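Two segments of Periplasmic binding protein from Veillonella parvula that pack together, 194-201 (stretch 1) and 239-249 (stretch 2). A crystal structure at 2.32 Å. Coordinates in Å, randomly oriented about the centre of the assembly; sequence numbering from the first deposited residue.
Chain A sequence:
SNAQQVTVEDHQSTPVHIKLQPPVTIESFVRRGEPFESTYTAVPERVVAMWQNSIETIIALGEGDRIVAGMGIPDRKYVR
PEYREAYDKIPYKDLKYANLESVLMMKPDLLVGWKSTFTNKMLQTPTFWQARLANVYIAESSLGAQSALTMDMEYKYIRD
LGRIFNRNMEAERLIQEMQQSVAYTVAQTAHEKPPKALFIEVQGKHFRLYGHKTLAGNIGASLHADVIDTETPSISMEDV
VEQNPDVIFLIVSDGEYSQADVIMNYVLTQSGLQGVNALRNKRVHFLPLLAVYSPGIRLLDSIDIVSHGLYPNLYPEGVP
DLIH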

# COMPACT_ATOMS: atom_id res chain seq x y z
N PRO A 194 -17.68 -8.38 -18.38
CA PRO A 194 -16.52 -8.03 -17.55
C PRO A 194 -15.33 -7.64 -18.41
O PRO A 194 -15.05 -8.33 -19.38
N PRO A 195 -14.65 -6.54 -18.06
CA PRO A 195 -13.50 -6.09 -18.84
C PRO A 195 -12.30 -7.01 -18.61
O PRO A 195 -12.15 -7.56 -17.52
N LYS A 196 -11.46 -7.19 -19.64
CA LYS A 196 -10.25 -7.98 -19.49
C LYS A 196 -9.04 -7.07 -19.20
O LYS A 196 -8.64 -6.27 -20.05
N ALA A 197 -8.47 -7.22 -18.01
CA ALA A 197 -7.41 -6.32 -17.55
C ALA A 197 -6.02 -6.96 -17.50
O ALA A 197 -5.89 -8.16 -17.22
N LEU A 198 -5.00 -6.15 -17.77
CA LEU A 198 -3.62 -6.57 -17.62
C LEU A 198 -2.86 -5.61 -16.72
O LEU A 198 -2.86 -4.40 -16.96
N PHE A 199 -2.23 -6.15 -15.68
CA PHE A 199 -1.39 -5.35 -14.79
C PHE A 199 0.07 -5.71 -15.00
O PHE A 199 0.47 -6.86 -14.80
N ILE A 200 0.86 -4.73 -15.43
CA ILE A 200 2.29 -4.96 -15.64
C ILE A 200 3.12 -3.78 -15.16
O ILE A 200 2.65 -2.64 -15.14
N GLU A 201 4.36 -4.07 -14.76
CA GLU A 201 5.35 -3.04 -14.48
C GLU A 201 6.44 -3.15 -15.53
O GLU A 201 6.89 -4.25 -15.85
N ASP A 239 2.47 -12.79 -25.85
CA ASP A 239 1.38 -13.25 -25.00
C ASP A 239 0.37 -12.14 -24.71
O ASP A 239 -0.81 -12.41 -24.51
N VAL A 240 0.85 -10.91 -24.70
CA VAL A 240 -0.04 -9.77 -24.50
C VAL A 240 -0.97 -9.60 -25.71
O VAL A 240 -2.16 -9.34 -25.55
N VAL A 241 -0.42 -9.77 -26.91
CA VAL A 241 -1.22 -9.72 -28.13
C VAL A 241 -2.30 -10.80 -28.13
O VAL A 241 -3.46 -10.54 -28.48
N GLU A 242 -1.93 -12.01 -27.74
CA GLU A 242 -2.88 -13.12 -27.68
C GLU A 242 -3.97 -12.87 -26.64
O GLU A 242 -5.16 -13.02 -26.93
N GLN A 243 -3.57 -12.48 -25.43
CA GLN A 243 -4.52 -12.27 -24.34
C GLN A 243 -5.43 -11.08 -24.62
O GLN A 243 -6.62 -11.11 -24.30
N ASN A 244 -4.87 -10.03 -25.22
CA ASN A 244 -5.64 -8.90 -25.73
C ASN A 244 -6.51 -8.18 -24.68
O ASN A 244 -7.73 -8.21 -24.75
N PRO A 245 -5.86 -7.53 -23.70
CA PRO A 245 -6.63 -6.83 -22.66
C PRO A 245 -7.39 -5.62 -23.20
O PRO A 245 -6.91 -4.94 -24.10
N ASP A 246 -8.57 -5.37 -22.63
CA ASP A 246 -9.33 -4.15 -22.87
C ASP A 246 -8.67 -2.93 -22.26
O ASP A 246 -8.86 -1.81 -22.74
N VAL A 247 -7.93 -3.14 -21.17
CA VAL A 247 -7.29 -2.06 -20.43
C VAL A 247 -5.98 -2.54 -19.79
O VAL A 247 -5.93 -3.63 -19.20
N ILE A 248 -4.93 -1.75 -19.94
CA ILE A 248 -3.64 -2.07 -19.34
C ILE A 248 -3.35 -1.13 -18.19
O ILE A 248 -3.47 0.09 -18.31
N PHE A 249 -2.96 -1.70 -17.06
CA PHE A 249 -2.46 -0.89 -15.96
C PHE A 249 -0.94 -0.98 -15.89
O PHE A 249 -0.38 -2.07 -15.76

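The two stretches meet as neighbouring parallel β-strands, with a mostly apolar layer of side chains on each face of the sheet and a polar clasp where the pairing begins. Backbone hydrogen bonds set the register: Leu198 N to Val247 O (3.0 Å), Phe249 N to Leu198 O (2.7 Å) and Ile200 N to Phe249 O (3.0 Å).

Ala197, Val247, Phe199 and Phe249 share one face. Small Ala197 fits beside larger neighbours, its CB 4.0 Å from CG1 of Val247 (p) and at the edge of the Phe249 ring. Phe199 and Phe249, both m at chi1, lie with planes 16° apart but slid, so the rings barely overlap; Phe199 CE2 reaches 3.4 Å from Phe249 CD2.

On the other face Leu198 (t, p) spans strand and helix: its CD2 lies 3.9 Å from Val240 CG1 and 4.3 Å from Ile248 CG1, while its CB meets Pro245 CB at 3.8 Å. Ile248 (m, t) also meets Ile200 (p, t), with CG2 of the former 4.1 Å from CG1 of the latter.

At the clasp, Asp246 (m) points toward stretch 1, and its OD2 accepts a nearly linear hydrogen bond from Lys196 N (2.7 Å). The long Lys196 side chain extends to the helix end, where NZ makes a weak hydrogen bond to Gln243 O (3.1 Å).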

# COMPACT_ATOMS: atom_id res chain seq x y z
CB PRO A 194 -16.22 -9.34 -16.81
CG PRO A 194 -17.46 -10.14 -16.89
CD PRO A 194 -18.09 -9.78 -18.20
CB PRO A 195 -13.22 -4.70 -18.27
CG PRO A 195 -13.70 -4.78 -16.87
CD PRO A 195 -14.92 -5.66 -16.91
CB LYS A 196 -10.00 -8.83 -20.74
CG LYS A 196 -8.72 -9.66 -20.66
CD LYS A 196 -8.96 -11.14 -20.97
CE LYS A 196 -9.17 -11.38 -22.44
NZ LYS A 196 -8.74 -12.76 -22.82
CB ALA A 197 -7.76 -5.74 -16.18
CB LEU A 198 -2.93 -6.64 -18.99
CG LEU A 198 -1.42 -6.90 -18.92
CD1 LEU A 198 -1.14 -8.32 -18.43
CD2 LEU A 198 -0.76 -6.63 -20.27
CB PHE A 199 -1.75 -5.59 -13.33
CG PHE A 199 -3.17 -5.25 -12.99
CD1 PHE A 199 -4.20 -6.15 -13.24
CD2 PHE A 199 -3.48 -4.03 -12.40
CE1 PHE A 199 -5.51 -5.83 -12.91
CE2 PHE A 199 -4.78 -3.71 -12.07
CZ PHE A 199 -5.80 -4.61 -12.33
CB ILE A 200 2.62 -5.21 -17.13
CG1 ILE A 200 1.96 -4.15 -18.01
CG2 ILE A 200 2.17 -6.60 -17.54
CD1 ILE A 200 2.53 -4.07 -19.41
CB GLU A 201 5.95 -3.18 -13.08
CG GLU A 201 7.09 -2.19 -12.81
CD GLU A 201 7.69 -2.30 -11.41
OE1 GLU A 201 7.41 -3.29 -10.70
OE2 GLU A 201 8.46 -1.38 -11.02
CB ASP A 239 1.93 -13.82 -23.68
CG ASP A 239 2.15 -15.31 -23.74
OD1 ASP A 239 1.27 -16.02 -24.26
OD2 ASP A 239 3.21 -15.78 -23.27
CB VAL A 240 0.74 -8.47 -24.22
CG1 VAL A 240 -0.20 -7.29 -24.12
CG2 VAL A 240 1.54 -8.61 -22.93
CB VAL A 241 -0.35 -9.87 -29.39
CG1 VAL A 241 -1.23 -10.06 -30.63
CG2 VAL A 241 0.56 -8.66 -29.56
CB GLU A 242 -2.16 -14.43 -27.38
CG GLU A 242 -3.08 -15.63 -27.24
CD GLU A 242 -2.33 -16.91 -26.90
OE1 GLU A 242 -2.74 -17.61 -25.95
OE2 GLU A 242 -1.32 -17.22 -27.58
CB GLN A 243 -3.79 -12.10 -23.01
CG GLN A 243 -3.15 -13.39 -22.50
CD GLN A 243 -4.18 -14.42 -22.10
OE1 GLN A 243 -5.15 -14.11 -21.39
NE2 GLN A 243 -3.99 -15.66 -22.55
CB ASN A 244 -6.51 -9.36 -26.91
CG ASN A 244 -6.97 -8.21 -27.79
OD1 ASN A 244 -6.33 -7.16 -27.85
ND2 ASN A 244 -8.09 -8.41 -28.47
CB PRO A 245 -5.55 -6.37 -21.68
CG PRO A 245 -4.31 -6.26 -22.51
CD PRO A 245 -4.41 -7.37 -23.52
CB ASP A 246 -10.72 -4.28 -22.27
CG ASP A 246 -11.49 -5.44 -22.84
OD1 ASP A 246 -11.51 -5.58 -24.08
OD2 ASP A 246 -12.08 -6.20 -22.04
CB VAL A 247 -8.24 -1.47 -19.35
CG1 VAL A 247 -8.80 -2.56 -18.45
CG2 VAL A 247 -7.54 -0.40 -18.52
CB ILE A 248 -2.50 -1.94 -20.36
CG1 ILE A 248 -2.66 -2.98 -21.47
CG2 ILE A 248 -1.15 -2.10 -19.66
CD1 ILE A 248 -1.63 -2.84 -22.57
CB PHE A 249 -3.12 -1.28 -14.65
CG PHE A 249 -4.59 -0.98 -14.62
CD1 PHE A 249 -5.05 0.31 -14.39
CD2 PHE A 249 -5.52 -1.98 -14.89
CE1 PHE A 249 -6.39 0.59 -14.38
CE2 PHE A 249 -6.87 -1.70 -14.88
CZ PHE A 249 -7.31 -0.41 -14.63